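Local coordinates for protein citryl-spermidine/3,4-dihydroxybenzoyl-citryl-spermidine:spermidine ligase (Bacillus anthracis, PDB 3TO3) that catalyses the ATP-dependent condensation of spermidine with citryl-spermidine intermediates during biosynthesis of the siderophore petrobactin, at residues R26-L31 with H161-Y167; V300-I304 with Y363-G367; R468-K472 with R556-I560. One frame throughout, in Å; residues are numbered along the deposited sequence.

Contact 1 (R26-L31 with H161-Y167). With ATP (adenosine-5'-triphosphate), chain E.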
loop_
_atom_site.group_PDB
_atom_site.type_symbol
_atom_site.label_atom_id
_atom_site.label_comp_id
_atom_site.label_asym_id
_atom_site.label_seq_id
_atom_site.Cartn_x
_atom_site.Cartn_y
_atom_site.Cartn_z
ATOM N N ARG B 26 21.630 5.045 -13.864
ATOM C CA ARG B 26 22.236 5.240 -12.561
ATOM C C ARG B 26 21.758 4.162 -11.569
ATOM O O ARG B 26 22.565 3.573 -10.836
ATOM C CB ARG B 26 21.947 6.634 -12.019
ATOM C CG ARG B 26 22.411 6.826 -10.579
ATOM C CD ARG B 26 21.878 8.098 -9.935
ATOM N NE ARG B 26 22.112 8.015 -8.501
ATOM C CZ ARG B 26 21.718 8.904 -7.594
ATOM N NH1 ARG B 26 21.064 10.016 -7.958
ATOM N NH2 ARG B 26 22.001 8.689 -6.304
ATOM N N VAL B 27 20.456 3.890 -11.569
ATOM C CA VAL B 27 19.893 2.953 -10.618
ATOM C C VAL B 27 20.385 1.544 -10.896
ATOM O O VAL B 27 20.676 0.799 -9.975
ATOM C CB VAL B 27 18.346 3.014 -10.591
ATOM C CG1 VAL B 27 17.778 1.816 -9.857
ATOM C CG2 VAL B 27 17.868 4.322 -9.926
ATOM N N LEU B 28 20.504 1.182 -12.171
ATOM C CA LEU B 28 21.117 -0.084 -12.512
ATOM C C LEU B 28 22.580 -0.143 -12.052
ATOM O O LEU B 28 23.030 -1.153 -11.516
ATOM C CB LEU B 28 21.034 -0.341 -14.012
ATOM C CG LEU B 28 19.721 -0.939 -14.478
ATOM C CD1 LEU B 28 19.707 -0.961 -16.001
ATOM C CD2 LEU B 28 19.649 -2.339 -13.924
ATOM N N ARG B 29 23.314 0.944 -12.259
ATOM C CA ARG B 29 24.720 0.976 -11.885
ATOM C C ARG B 29 24.897 0.727 -10.374
ATOM O O ARG B 29 25.705 -0.121 -9.964
ATOM C CB ARG B 29 25.372 2.294 -12.338
ATOM C CG ARG B 29 26.794 2.477 -11.859
ATOM C CD ARG B 29 27.419 3.785 -12.389
ATOM N NE ARG B 29 26.755 4.984 -11.850
ATOM C CZ ARG B 29 26.742 5.333 -10.559
ATOM N NH1 ARG B 29 27.347 4.580 -9.650
ATOM N NH2 ARG B 29 26.110 6.432 -10.159
ATOM N N GLN B 30 24.129 1.445 -9.552
ATOM C CA GLN B 30 24.294 1.329 -8.108
ATOM C C GLN B 30 23.852 -0.094 -7.719
ATOM O O GLN B 30 24.518 -0.746 -6.917
ATOM C CB GLN B 30 23.549 2.439 -7.329
ATOM C CG GLN B 30 24.085 3.873 -7.654
ATOM C CD GLN B 30 23.494 5.003 -6.791
ATOM O OE1 GLN B 30 23.739 6.196 -7.052
ATOM N NE2 GLN B 30 22.749 4.635 -5.743
ATOM N N LEU B 31 22.790 -0.601 -8.355
ATOM C CA LEU B 31 22.340 -1.983 -8.095
ATOM C C LEU B 31 23.450 -3.018 -8.346
ATOM O O LEU B 31 23.747 -3.835 -7.487
ATOM C CB LEU B 31 21.091 -2.344 -8.903
ATOM C CG LEU B 31 20.506 -3.766 -8.795
ATOM C CD1 LEU B 31 20.088 -4.127 -7.370
ATOM C CD2 LEU B 31 19.304 -3.890 -9.715
ATOM N N HIS B 161 21.018 9.038 -2.164
ATOM C CA HIS B 161 22.107 8.172 -1.774
ATOM C C HIS B 161 22.873 7.571 -2.957
ATOM O O HIS B 161 22.278 7.046 -3.894
ATOM C CB HIS B 161 21.558 7.065 -0.879
ATOM C CG HIS B 161 22.531 6.593 0.140
ATOM N ND1 HIS B 161 23.578 5.751 -0.176
ATOM C CD2 HIS B 161 22.629 6.851 1.470
ATOM C CE1 HIS B 161 24.279 5.509 0.921
ATOM N NE2 HIS B 161 23.726 6.165 1.935
ATOM N N PRO B 162 24.203 7.694 -2.914
ATOM C CA PRO B 162 25.231 7.187 -3.854
ATOM C C PRO B 162 25.458 5.651 -3.775
ATOM O O PRO B 162 26.087 5.058 -4.666
ATOM C CB PRO B 162 26.494 7.999 -3.478
ATOM C CG PRO B 162 26.303 8.260 -1.945
ATOM C CD PRO B 162 24.791 8.367 -1.724
ATOM N N TYR B 163 24.992 5.027 -2.692
ATOM C CA TYR B 163 25.107 3.577 -2.550
ATOM C C TYR B 163 23.802 2.827 -2.794
ATOM O O TYR B 163 23.720 2.010 -3.727
ATOM C CB TYR B 163 25.657 3.197 -1.192
ATOM C CG TYR B 163 25.925 1.728 -1.082
ATOM C CD1 TYR B 163 27.182 1.221 -1.361
ATOM C CD2 TYR B 163 24.919 0.838 -0.696
ATOM C CE1 TYR B 163 27.438 -0.129 -1.259
ATOM C CE2 TYR B 163 25.170 -0.509 -0.598
ATOM C CZ TYR B 163 26.433 -0.991 -0.880
ATOM O OH TYR B 163 26.720 -2.327 -0.782
ATOM N N HIS B 164 22.799 3.088 -1.949
ATOM C CA HIS B 164 21.531 2.344 -2.005
ATOM C C HIS B 164 20.910 2.442 -3.383
ATOM O O HIS B 164 20.589 3.533 -3.832
ATOM C CB HIS B 164 20.505 2.850 -0.973
ATOM C CG HIS B 164 20.879 2.561 0.442
ATOM N ND1 HIS B 164 20.971 1.278 0.937
ATOM C CD2 HIS B 164 21.153 3.391 1.480
ATOM C CE1 HIS B 164 21.297 1.330 2.219
ATOM N NE2 HIS B 164 21.404 2.598 2.575
ATOM N N PRO B 165 20.726 1.293 -4.054
ATOM C CA PRO B 165 20.155 1.375 -5.404
ATOM C C PRO B 165 18.722 1.931 -5.441
ATOM O O PRO B 165 18.390 2.624 -6.416
ATOM C CB PRO B 165 20.279 -0.054 -5.943
ATOM C CG PRO B 165 20.599 -0.909 -4.737
ATOM C CD PRO B 165 21.291 -0.038 -3.767
ATOM N N SER B 166 17.880 1.704 -4.439
ATOM C CA SER B 166 16.699 2.550 -4.473
ATOM C C SER B 166 16.775 3.655 -3.393
ATOM O O SER B 166 16.360 3.459 -2.240
ATOM C CB SER B 166 15.462 1.673 -4.252
ATOM O OG SER B 166 15.576 0.982 -3.031
ATOM N N TYR B 167 17.174 4.845 -3.834
ATOM C CA TYR B 167 17.404 5.994 -2.965
ATOM C C TYR B 167 16.242 6.980 -2.889
ATOM O O TYR B 167 16.279 7.941 -2.127
ATOM C CB TYR B 167 18.660 6.735 -3.483
ATOM C CG TYR B 167 18.698 6.975 -5.004
ATOM C CD1 TYR B 167 18.045 8.065 -5.574
ATOM C CD2 TYR B 167 19.346 6.096 -5.863
ATOM C CE1 TYR B 167 18.060 8.295 -6.950
ATOM C CE2 TYR B 167 19.370 6.318 -7.249
ATOM C CZ TYR B 167 18.724 7.427 -7.779
ATOM O OH TYR B 167 18.717 7.669 -9.132
HETATM P PB ATP E . 16.033 11.308 9.240
HETATM O O1B ATP E . 14.581 11.675 9.063
HETATM O O2B ATP E . 16.159 10.244 10.298
HETATM O O3B ATP E . 16.856 12.592 9.625
HETATM P PA ATP E . 16.106 9.511 7.202
HETATM O O1A ATP E . 14.658 9.301 7.599
HETATM O O2A ATP E . 16.992 8.324 7.564
HETATM O O3A ATP E . 16.655 10.784 7.905
HETATM O "O5'" ATP E . 16.130 9.733 5.647
HETATM C "C5'" ATP E . 17.095 10.523 5.059
HETATM C "C4'" ATP E . 17.286 10.364 3.657
HETATM O "O4'" ATP E . 18.606 10.882 3.277
HETATM C "C3'" ATP E . 17.287 8.929 3.289
HETATM O "O3'" ATP E . 16.287 8.675 2.382
HETATM C "C2'" ATP E . 18.616 8.690 2.699
HETATM O "O2'" ATP E . 18.539 7.802 1.665
HETATM C "C1'" ATP E . 19.002 10.050 2.229
HETATM N N9 ATP E . 20.389 10.222 1.889
HETATM C C8 ATP E . 20.820 10.751 0.730
HETATM N N7 ATP E . 22.160 10.762 0.755
HETATM C C5 ATP E . 22.590 10.250 1.930
HETATM C C6 ATP E . 23.863 10.035 2.476
HETATM N N6 ATP E . 25.029 10.391 1.715
HETATM N N1 ATP E . 23.967 9.491 3.711
HETATM C C2 ATP E . 22.861 9.160 4.409
HETATM N N3 ATP E . 21.620 9.353 3.908
HETATM C C4 ATP E . 21.451 9.896 2.673
HETATM O O HOH W 1 25.903 0.642 -4.851
#
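A buried helix-to-loop contact sets one face of the N-terminal helix 18-37 against the irregular segment 161-167, whose first residues, His161 and Pro162, line the ATP pocket. Gln30 reaches into the turn of the loop: its NE2 donates to His161 O at 3.1 Å, and its OE1 accepts from Arg26 NE (2.8 Å) and Arg26 NH2 (3.1 Å), so the amide of Gln30 joins the arginine one helical turn earlier to the loop backbone. With chi1 to chi3 all t, Arg26 extends until its guanidinium lies flat on the Tyr167 ring, centres 3.7 Å apart and planes at 12°, a stacked cation-pi pair; Arg26 NH2 also comes within 2.9 Å of His161 O. Arg26 NH1 bonds to Asp159 O, just ahead of the loop, and the Tyr167 hydroxyl to Asp132. Apolar packing completes the interface: Val27 CG2 is 3.7 Å from Tyr167 CE2, and Leu31 CB meets Pro165 CB at 3.8 Å. A water donates to both Gln30 O and Tyr163 O, each at 2.8 Å. On the ligand side, His161 N lies 3.4 Å from C8 of the ATP adenine, so the residue whose carbonyl accepts from Gln30 also borders the nucleotide. Helix 115-138 touches both partners, through Val27 and Leu31 on one segment and Ser166 on the other, while helix 100-110 packs against Leu28 and Leu31.

Contact 2 (V300-I304 with Y363-G367)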
loop_
_atom_site.group_PDB
_atom_site.type_symbol
_atom_site.label_atom_id
_atom_site.label_comp_id
_atom_site.label_asym_id
_atom_site.label_seq_id
_atom_site.Cartn_x
_atom_site.Cartn_y
_atom_site.Cartn_z
ATOM N N VAL B 300 8.753 14.691 12.263
ATOM C CA VAL B 300 7.438 14.125 12.532
ATOM C C VAL B 300 7.248 12.770 11.886
ATOM O O VAL B 300 7.973 12.411 10.964
ATOM C CB VAL B 300 6.314 15.072 12.096
ATOM C CG1 VAL B 300 6.349 16.327 12.922
ATOM C CG2 VAL B 300 6.467 15.437 10.606
ATOM N N SER B 301 6.290 12.005 12.401
ATOM C CA SER B 301 6.005 10.676 11.868
ATOM C C SER B 301 5.541 10.747 10.403
ATOM O O SER B 301 4.759 11.622 10.038
ATOM C CB SER B 301 4.913 10.030 12.710
ATOM O OG SER B 301 5.446 9.616 13.950
ATOM N N LEU B 302 6.037 9.857 9.555
ATOM C CA LEU B 302 5.498 9.782 8.206
ATOM C C LEU B 302 5.378 8.339 7.791
ATOM O O LEU B 302 6.376 7.626 7.759
ATOM C CB LEU B 302 6.414 10.545 7.279
ATOM C CG LEU B 302 5.907 10.968 5.913
ATOM C CD1 LEU B 302 4.692 11.913 6.012
ATOM C CD2 LEU B 302 7.090 11.600 5.153
ATOM N N ASN B 303 4.203 7.861 7.406
ATOM C CA ASN B 303 4.248 6.460 7.101
ATOM C C ASN B 303 4.387 6.293 5.596
ATOM O O ASN B 303 3.440 5.965 4.899
ATOM C CB ASN B 303 2.889 5.867 7.516
ATOM C CG ASN B 303 2.894 5.293 8.933
ATOM O OD1 ASN B 303 2.964 6.030 9.936
ATOM N ND2 ASN B 303 2.800 3.974 9.022
ATOM N N ILE B 304 5.635 6.170 5.185
ATOM C CA ILE B 304 6.014 5.983 3.796
ATOM C C ILE B 304 7.333 5.251 3.902
ATOM O O ILE B 304 8.041 5.310 4.930
ATOM C CB ILE B 304 6.231 7.302 2.926
ATOM C CG1 ILE B 304 7.464 8.077 3.375
ATOM C CG2 ILE B 304 4.996 8.197 2.831
ATOM C CD1 ILE B 304 7.831 9.207 2.426
ATOM N N TYR B 363 1.892 1.754 15.117
ATOM C CA TYR B 363 3.098 1.893 15.911
ATOM C C TYR B 363 4.045 2.940 15.314
ATOM O O TYR B 363 4.498 2.796 14.171
ATOM C CB TYR B 363 3.816 0.545 15.940
ATOM C CG TYR B 363 4.944 0.446 16.950
ATOM C CD1 TYR B 363 4.704 0.645 18.312
ATOM C CD2 TYR B 363 6.236 0.116 16.551
ATOM C CE1 TYR B 363 5.726 0.544 19.240
ATOM C CE2 TYR B 363 7.266 0.003 17.475
ATOM C CZ TYR B 363 7.002 0.217 18.818
ATOM O OH TYR B 363 8.010 0.114 19.739
ATOM N N GLY B 364 4.390 3.952 16.119
ATOM C CA GLY B 364 5.269 5.033 15.695
ATOM C C GLY B 364 4.700 6.118 14.809
ATOM O O GLY B 364 5.418 7.003 14.318
ATOM N N SER B 365 3.392 6.059 14.616
ATOM C CA SER B 365 2.732 6.862 13.598
ATOM C C SER B 365 2.375 8.279 13.982
ATOM O O SER B 365 2.015 9.059 13.116
ATOM C CB SER B 365 1.465 6.140 13.127
ATOM O OG SER B 365 1.846 5.059 12.290
ATOM N N LEU B 366 2.351 8.598 15.271
ATOM C CA LEU B 366 2.096 9.972 15.649
ATOM C C LEU B 366 3.095 10.455 16.704
ATOM O O LEU B 366 2.866 10.316 17.894
ATOM C CB LEU B 366 0.686 9.961 16.226
ATOM C CG LEU B 366 -0.087 11.239 16.379
ATOM C CD1 LEU B 366 -0.006 12.002 15.118
ATOM C CD2 LEU B 366 -1.488 10.784 16.656
ATOM N N GLY B 367 4.062 11.240 16.299
ATOM C CA GLY B 367 5.139 11.543 17.197
ATOM C C GLY B 367 5.832 12.749 16.659
ATOM O O GLY B 367 5.786 12.996 15.467
HETATM O O HOH W 2 3.082 1.897 11.586
#
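Three direct hydrogen bonds join strand 297-306 to the turn that leads into its antiparallel neighbour, strand 367-371, within the mixed sheet of the IucA/IucC region. Ser301 supplies two donors. Its backbone N gives a rather long bond to Gly367 O (3.3 Å), and its OG a short one to Gly364 O (2.6 Å). The same Gly367 O also receives a CA-H...O contact from Val300 CA at 3.6 Å. Farther along, Ser365 OG donates to Asn303 OD1 (2.8 Å), while Asn303 ND2 makes a weak bond (3.3 Å) to a water that itself donates to Tyr363 O at 3.1 Å. Gly364, whose carbonyl accepts from Ser301 OG, has positive phi (77°), a conformation glycine adopts easily.

Gln250 of helix 248-258 serves both segments, its OE1 accepting from Asn303 N and its NE2 donating to Ser365 O. Backbone bonds from Val300 to Arg285, and from Leu302 and Ile304 to Arg311, continue the sheet through two residues that bind ATP; the Val300 side chain itself stays about 9 Å from the nucleotide. Two serine hydroxyls, the Asn303 side-chain amide, the Ser301 backbone NH and main-chain carbonyls carry this buried contact, with no charged group and little apolar packing between the segments, which is consistent with a contact held mainly by matched donors and acceptors, the serine and asparagine side chains extending the backbone pairing into the turn.

Contact 3 (R468-K472 with R556-I560)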
loop_
_atom_site.group_PDB
_atom_site.type_symbol
_atom_site.label_atom_id
_atom_site.label_comp_id
_atom_site.label_asym_id
_atom_site.label_seq_id
_atom_site.Cartn_x
_atom_site.Cartn_y
_atom_site.Cartn_z
ATOM N N ARG B 468 30.138 1.230 27.204
ATOM C CA ARG B 468 30.078 1.693 28.590
ATOM C C ARG B 468 31.444 1.799 29.273
ATOM O O ARG B 468 31.724 2.783 29.947
ATOM C CB ARG B 468 29.127 0.795 29.403
ATOM C CG ARG B 468 28.899 1.232 30.841
ATOM C CD ARG B 468 27.806 0.393 31.507
ATOM N NE ARG B 468 26.493 0.744 30.972
ATOM C CZ ARG B 468 25.626 1.544 31.584
ATOM N NH1 ARG B 468 25.926 2.058 32.774
ATOM N NH2 ARG B 468 24.458 1.818 31.011
ATOM N N PRO B 469 32.301 0.784 29.106
ATOM C CA PRO B 469 33.629 0.886 29.725
ATOM C C PRO B 469 34.446 2.096 29.264
ATOM O O PRO B 469 35.363 2.465 29.987
ATOM C CB PRO B 469 34.314 -0.413 29.293
ATOM C CG PRO B 469 33.176 -1.380 29.128
ATOM C CD PRO B 469 32.073 -0.545 28.514
ATOM N N PHE B 470 34.140 2.702 28.114
ATOM C CA PHE B 470 34.899 3.872 27.681
ATOM C C PHE B 470 34.396 5.233 28.211
ATOM O O PHE B 470 35.057 6.256 28.021
ATOM C CB PHE B 470 34.977 3.942 26.147
ATOM C CG PHE B 470 36.107 3.136 25.547
ATOM C CD1 PHE B 470 36.664 2.058 26.240
ATOM C CD2 PHE B 470 36.621 3.472 24.304
ATOM C CE1 PHE B 470 37.704 1.338 25.700
ATOM C CE2 PHE B 470 37.670 2.762 23.760
ATOM C CZ PHE B 470 38.216 1.693 24.454
ATOM N N LEU B 471 33.232 5.267 28.843
ATOM C CA LEU B 471 32.665 6.552 29.242
ATOM C C LEU B 471 33.555 7.272 30.261
ATOM O O LEU B 471 34.108 6.647 31.161
ATOM C CB LEU B 471 31.250 6.367 29.786
ATOM C CG LEU B 471 30.307 5.586 28.861
ATOM C CD1 LEU B 471 28.992 5.277 29.549
ATOM C CD2 LEU B 471 30.074 6.340 27.541
ATOM N N LYS B 472 33.716 8.583 30.094
ATOM C CA LYS B 472 34.523 9.367 31.022
ATOM C C LYS B 472 33.862 9.291 32.388
ATOM O O LYS B 472 34.547 9.152 33.406
ATOM C CB LYS B 472 34.672 10.825 30.569
ATOM C CG LYS B 472 36.117 11.299 30.311
ATOM C CD LYS B 472 36.242 12.796 30.647
ATOM C CE LYS B 472 37.217 13.549 29.736
ATOM N NZ LYS B 472 36.744 14.959 29.437
ATOM N N ARG B 556 43.908 3.366 24.294
ATOM C CA ARG B 556 42.500 3.348 23.921
ATOM C C ARG B 556 42.398 3.383 22.412
ATOM O O ARG B 556 41.615 2.643 21.822
ATOM C CB ARG B 556 41.803 4.586 24.463
ATOM C CG ARG B 556 40.611 4.340 25.368
ATOM C CD ARG B 556 40.535 5.506 26.335
ATOM N NE ARG B 556 39.571 5.332 27.406
ATOM C CZ ARG B 556 38.312 5.729 27.332
ATOM N NH1 ARG B 556 37.871 6.305 26.228
ATOM N NH2 ARG B 556 37.502 5.541 28.360
ATOM N N PHE B 557 43.183 4.275 21.807
ATOM C CA PHE B 557 43.231 4.425 20.370
ATOM C C PHE B 557 43.706 3.131 19.712
ATOM O O PHE B 557 43.136 2.679 18.721
ATOM C CB PHE B 557 44.116 5.619 19.967
ATOM C CG PHE B 557 44.327 5.752 18.464
ATOM C CD1 PHE B 557 45.579 5.517 17.897
ATOM C CD2 PHE B 557 43.270 6.104 17.621
ATOM C CE1 PHE B 557 45.780 5.634 16.520
ATOM C CE2 PHE B 557 43.465 6.217 16.235
ATOM C CZ PHE B 557 44.718 5.982 15.689
ATOM N N GLU B 558 44.726 2.515 20.283
ATOM C CA GLU B 558 45.194 1.268 19.734
ATOM C C GLU B 558 44.125 0.195 19.790
ATOM O O GLU B 558 43.910 -0.503 18.799
ATOM C CB GLU B 558 46.459 0.800 20.442
ATOM C CG GLU B 558 47.713 1.144 19.670
ATOM C CD GLU B 558 48.939 1.307 20.562
ATOM O OE1 GLU B 558 48.991 0.657 21.643
ATOM O OE2 GLU B 558 49.846 2.096 20.181
ATOM N N SER B 559 43.443 0.065 20.925
ATOM C CA SER B 559 42.496 -1.044 21.109
ATOM C C SER B 559 41.296 -1.004 20.149
ATOM O O SER B 559 40.651 -2.016 19.875
ATOM C CB SER B 559 42.011 -1.106 22.559
ATOM O OG SER B 559 41.036 -0.108 22.799
ATOM N N ILE B 560 41.011 0.181 19.639
ATOM C CA ILE B 560 39.942 0.403 18.680
ATOM C C ILE B 560 40.307 -0.152 17.277
ATOM O O ILE B 560 39.427 -0.507 16.492
ATOM C CB ILE B 560 39.639 1.925 18.633
ATOM C CG1 ILE B 560 38.817 2.321 19.840
ATOM C CG2 ILE B 560 38.924 2.371 17.361
ATOM C CD1 ILE B 560 38.225 3.677 19.676
#
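A cation-pi stack joins a 3-10 turn, residues 468-470, to helix 554-560 in the FhuF-like part of the chain, away from the ATP site. Phe470, with chi1 at -85° (m), projects toward the helix, and Arg556 lies along one face of its ring. The arginine leaves the helix with an off-well chi1 of -123°, then runs extended through chi2 and chi3, both t, and chi4 of -91° turns the guanidinium plane out of the plane of the extended chain. This course sets Arg556 CG 4.0 Å from the Phe470 ring centroid, a CH-pi contact, and brings the guanidinium on to the same face, centres 4.2 Å apart with planes at 28°. Farther on, Arg556 meets the backbone of the turn, where Phe470 O accepts from its NH2 at 2.6 Å and weakly from its NH1 at 3.3 Å. NH1 also bonds to Val430 O of helix 410-432, so this one side chain links the turn to two helices. The edge of the Phe470 ring faces Ser559 and Ile560, with CE2 of Phe470 4.1 Å from Ile560 CG1. Ser559, chi1 p at 77°, folds back on its own helix: its OG donates to Arg556 O at 3.0 Å and sits 3.7 Å from Phe470 CZ.

From the N terminus, the chain meets the three contacts in series; none nests in or crosses another. Contact 1 closes first, bringing the loop after helix 150-156 back to helix 18-37 across 129 intervening residues that include the small antiparallel sheet. Contact 2 follows within the mixed sheet, spanning 58 residues that include helix 315-333 and strand 345-355. Contact 3 ties the loop after strand 465-467 to helix 554-560, enclosing a largely helical span of 83 residues. Contacts 1 and 2 approach within about 10 Å between nearest atoms; contact 1 includes residues of the ATP pocket and contact 2 adjoins others. Contact 3, its centre 36 Å from each of theirs, stands apart.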